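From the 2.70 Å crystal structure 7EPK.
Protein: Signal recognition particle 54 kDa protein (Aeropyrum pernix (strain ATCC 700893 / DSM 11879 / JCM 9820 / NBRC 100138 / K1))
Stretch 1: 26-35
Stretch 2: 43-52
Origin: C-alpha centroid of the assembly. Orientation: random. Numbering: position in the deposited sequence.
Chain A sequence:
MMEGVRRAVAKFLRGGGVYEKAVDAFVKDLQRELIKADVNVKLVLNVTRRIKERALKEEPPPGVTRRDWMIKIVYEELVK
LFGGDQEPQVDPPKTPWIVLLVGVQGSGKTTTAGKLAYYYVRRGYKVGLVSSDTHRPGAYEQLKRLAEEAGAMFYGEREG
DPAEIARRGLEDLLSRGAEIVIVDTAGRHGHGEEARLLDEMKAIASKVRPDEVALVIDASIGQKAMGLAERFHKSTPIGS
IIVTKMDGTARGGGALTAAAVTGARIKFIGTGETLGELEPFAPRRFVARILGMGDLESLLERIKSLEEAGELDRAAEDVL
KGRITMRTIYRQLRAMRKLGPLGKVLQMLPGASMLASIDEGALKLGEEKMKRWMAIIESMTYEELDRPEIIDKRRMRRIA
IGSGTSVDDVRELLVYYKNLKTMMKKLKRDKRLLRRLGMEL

Stretch 1 26-35: FVKDLQRELI
Stretch 2 (43-52) LVLNVTRRIK

Val44 is the hub of this contact. Its CA-to-CB bond points toward the opposite helix, chi1 is t (160°), and it gives up more surface than any other residue here. Its CG2 lies 3.5 Å from CB of Leu34 and 3.8 Å from CD1 of Ile35, while its CG1 sits 4.1 Å from CG of Gln31. A short, branched side chain suits the place, because the backbones are close: CA of Gln31 and CA of Val44 are 6.5 Å apart.

Both stretches are helical throughout and continue beyond their ends. They run nearly antiparallel, at 152°, with axes 10.3 Å apart at closest approach, so one ascending position meets one descending position. CA of Val27 faces CA of Thr48 at 7.3 Å, one turn along from the Gln31–Val44 pair.

Buried leucines extend the apolar seam. Leu34 (m, t) brings CD1 to 4.1 Å from CG1 of Val47 (p), and Leu30 (t, p) reaches with CD2 to CD1 of Ile51 (m, t) at 4.5 Å, a looser touch. Ile35 (m, m) starts sideways, but its end bends in over Val44 from an otherwise exposed position.

Toward the polar edge, Val27 (t) places CG1 4.2 Å from CG2 of Thr48. Thr48 (chi1 61°, p) serves two purposes: its methyl faces the partner helix, and its OG1 donates to O of Leu45 at 3.0 Å, satisfying the hydroxyl within its own helix. Gln31 (m, t, chi3 165°) leaves its backbone sideways and lays its aliphatic part along Val44, with OE1 3.2 Å from CG2 of Thr48. No hydrogen bond or salt bridge crosses; packing of 368 Å² joins the stretches. The charged groups lie off this contact: the CA-to-CB bond of Arg32 points away from the other helix, and the side chain forms salt bridges within its own helix, from NH2 to OD1 of Asp29 at 2.8 Å and from NH1 to OE2 of Glu33 at 2.6 Å.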

# COMPACT_ATOMS: atom_id res chain seq x y z
N PHE A 26 -3.28 -11.28 22.63
CA PHE A 26 -3.57 -10.79 21.26
C PHE A 26 -2.52 -11.42 20.37
O PHE A 26 -2.93 -12.00 19.37
CB PHE A 26 -3.56 -9.26 21.18
CG PHE A 26 -3.62 -8.79 19.76
CD1 PHE A 26 -4.85 -8.65 19.12
CD2 PHE A 26 -2.46 -8.53 19.04
CE1 PHE A 26 -4.91 -8.24 17.80
CE2 PHE A 26 -2.53 -8.11 17.73
CZ PHE A 26 -3.75 -7.97 17.10
N VAL A 27 -1.24 -11.38 20.75
CA VAL A 27 -0.14 -12.04 19.99
C VAL A 27 -0.48 -13.53 19.86
O VAL A 27 -0.41 -14.05 18.73
CB VAL A 27 1.23 -11.79 20.64
CG1 VAL A 27 2.29 -12.78 20.17
CG2 VAL A 27 1.71 -10.36 20.38
N LYS A 28 -0.91 -14.17 20.95
CA LYS A 28 -1.33 -15.59 20.97
C LYS A 28 -2.43 -15.80 19.92
O LYS A 28 -2.23 -16.66 19.07
CB LYS A 28 -1.77 -15.99 22.39
CG LYS A 28 -2.31 -17.41 22.54
CD LYS A 28 -3.12 -17.62 23.81
CE LYS A 28 -4.62 -17.41 23.65
NZ LYS A 28 -5.02 -15.99 23.42
N ASP A 29 -3.53 -15.04 19.96
CA ASP A 29 -4.69 -15.16 19.03
C ASP A 29 -4.18 -15.03 17.59
O ASP A 29 -4.41 -15.95 16.81
CB ASP A 29 -5.77 -14.10 19.26
CG ASP A 29 -6.87 -14.47 20.25
OD1 ASP A 29 -6.99 -15.68 20.56
OD2 ASP A 29 -7.59 -13.55 20.69
N LEU A 30 -3.52 -13.91 17.29
CA LEU A 30 -2.92 -13.58 15.97
C LEU A 30 -2.11 -14.78 15.46
O LEU A 30 -2.28 -15.16 14.29
CB LEU A 30 -2.02 -12.35 16.13
CG LEU A 30 -1.46 -11.77 14.85
CD1 LEU A 30 -2.55 -11.03 14.09
CD2 LEU A 30 -0.29 -10.85 15.16
N GLN A 31 -1.24 -15.35 16.30
CA GLN A 31 -0.32 -16.46 15.90
C GLN A 31 -1.19 -17.65 15.48
O GLN A 31 -0.99 -18.18 14.38
CB GLN A 31 0.63 -16.83 17.03
CG GLN A 31 1.83 -15.91 17.20
CD GLN A 31 2.76 -16.37 18.31
OE1 GLN A 31 3.90 -15.92 18.43
NE2 GLN A 31 2.27 -17.27 19.14
N ARG A 32 -2.16 -18.02 16.32
CA ARG A 32 -3.10 -19.12 16.04
C ARG A 32 -3.80 -18.83 14.72
O ARG A 32 -3.98 -19.76 13.92
CB ARG A 32 -4.11 -19.29 17.18
CG ARG A 32 -5.20 -20.32 16.91
CD ARG A 32 -6.14 -20.51 18.08
NE ARG A 32 -6.61 -19.23 18.58
CZ ARG A 32 -7.46 -18.43 17.93
NH1 ARG A 32 -7.95 -18.78 16.76
NH2 ARG A 32 -7.81 -17.27 18.47
N GLU A 33 -4.17 -17.57 14.49
CA GLU A 33 -5.00 -17.17 13.33
C GLU A 33 -4.16 -17.31 12.06
O GLU A 33 -4.72 -17.79 11.05
CB GLU A 33 -5.55 -15.75 13.48
CG GLU A 33 -7.05 -15.66 13.25
CD GLU A 33 -7.82 -16.59 14.15
OE1 GLU A 33 -8.83 -17.15 13.71
OE2 GLU A 33 -7.37 -16.79 15.27
N LEU A 34 -2.88 -16.93 12.10
CA LEU A 34 -1.99 -17.01 10.91
C LEU A 34 -1.80 -18.50 10.58
O LEU A 34 -2.14 -18.90 9.46
CB LEU A 34 -0.68 -16.26 11.16
CG LEU A 34 -0.83 -14.74 11.28
CD1 LEU A 34 0.51 -14.04 11.46
CD2 LEU A 34 -1.57 -14.13 10.10
N ILE A 35 -1.40 -19.31 11.56
CA ILE A 35 -1.21 -20.78 11.38
C ILE A 35 -2.46 -21.40 10.73
O ILE A 35 -2.28 -22.12 9.75
CB ILE A 35 -0.86 -21.45 12.71
CG1 ILE A 35 0.49 -20.97 13.26
CG2 ILE A 35 -0.91 -22.96 12.56
CD1 ILE A 35 1.66 -21.05 12.29
N LEU A 43 7.61 -17.97 9.18
CA LEU A 43 7.15 -16.63 8.75
C LEU A 43 6.31 -16.01 9.88
O LEU A 43 6.34 -14.78 10.02
CB LEU A 43 6.40 -16.72 7.41
CG LEU A 43 7.19 -16.26 6.18
CD1 LEU A 43 8.37 -17.17 5.86
CD2 LEU A 43 6.29 -16.17 4.97
N VAL A 44 5.66 -16.84 10.70
CA VAL A 44 4.83 -16.41 11.87
C VAL A 44 5.73 -16.06 13.06
O VAL A 44 5.36 -15.17 13.81
CB VAL A 44 3.78 -17.48 12.23
CG1 VAL A 44 3.29 -17.30 13.66
CG2 VAL A 44 2.62 -17.47 11.26
N LEU A 45 6.84 -16.75 13.27
CA LEU A 45 7.74 -16.47 14.43
C LEU A 45 8.59 -15.24 14.09
O LEU A 45 9.06 -14.56 15.01
CB LEU A 45 8.57 -17.71 14.79
CG LEU A 45 8.05 -18.60 15.93
CD1 LEU A 45 6.53 -18.78 15.96
CD2 LEU A 45 8.72 -19.98 15.89
N ASN A 46 8.73 -14.92 12.81
CA ASN A 46 9.45 -13.72 12.32
C ASN A 46 8.59 -12.47 12.55
O ASN A 46 9.13 -11.42 12.92
CB ASN A 46 9.79 -13.86 10.83
CG ASN A 46 10.48 -12.63 10.25
OD1 ASN A 46 11.69 -12.47 10.41
ND2 ASN A 46 9.72 -11.76 9.60
N VAL A 47 7.29 -12.53 12.27
CA VAL A 47 6.44 -11.31 12.31
C VAL A 47 6.32 -10.88 13.77
O VAL A 47 6.42 -9.66 14.03
CB VAL A 47 5.07 -11.48 11.63
CG1 VAL A 47 4.13 -12.41 12.36
CG2 VAL A 47 4.40 -10.13 11.43
N THR A 48 6.18 -11.86 14.68
CA THR A 48 6.06 -11.63 16.15
C THR A 48 7.37 -11.06 16.71
O THR A 48 7.28 -10.25 17.66
CB THR A 48 5.65 -12.89 16.92
OG1 THR A 48 6.67 -13.85 16.69
CG2 THR A 48 4.31 -13.44 16.49
N ARG A 49 8.52 -11.44 16.15
CA ARG A 49 9.83 -10.91 16.62
C ARG A 49 10.00 -9.49 16.08
O ARG A 49 10.55 -8.66 16.81
CB ARG A 49 11.03 -11.78 16.23
CG ARG A 49 12.10 -11.87 17.32
CD ARG A 49 11.53 -12.48 18.60
NE ARG A 49 12.47 -12.82 19.67
CZ ARG A 49 13.31 -13.87 19.68
NH1 ARG A 49 13.37 -14.68 18.65
NH2 ARG A 49 14.09 -14.08 20.73
N ARG A 50 9.53 -9.21 14.86
CA ARG A 50 9.57 -7.83 14.30
C ARG A 50 8.72 -6.96 15.22
O ARG A 50 9.20 -5.89 15.66
CB ARG A 50 9.13 -7.81 12.83
CG ARG A 50 10.26 -7.63 11.83
CD ARG A 50 11.16 -8.85 11.67
NE ARG A 50 12.26 -8.91 12.63
CZ ARG A 50 13.06 -9.96 12.82
NH1 ARG A 50 12.91 -11.07 12.12
NH2 ARG A 50 14.02 -9.91 13.72
N ILE A 51 7.53 -7.43 15.57
CA ILE A 51 6.62 -6.73 16.51
C ILE A 51 7.28 -6.54 17.88
O ILE A 51 7.27 -5.40 18.36
CB ILE A 51 5.26 -7.42 16.59
CG1 ILE A 51 4.51 -7.28 15.26
CG2 ILE A 51 4.48 -6.84 17.76
CD1 ILE A 51 3.26 -8.14 15.10
N LYS A 52 7.85 -7.58 18.51
CA LYS A 52 8.52 -7.44 19.83
C LYS A 52 9.60 -6.35 19.76
O LYS A 52 9.57 -5.44 20.60
CB LYS A 52 9.21 -8.73 20.28
CG LYS A 52 9.19 -8.97 21.78
CD LYS A 52 8.11 -9.97 22.11
CE LYS A 52 8.11 -10.47 23.53
NZ LYS A 52 7.32 -11.72 23.64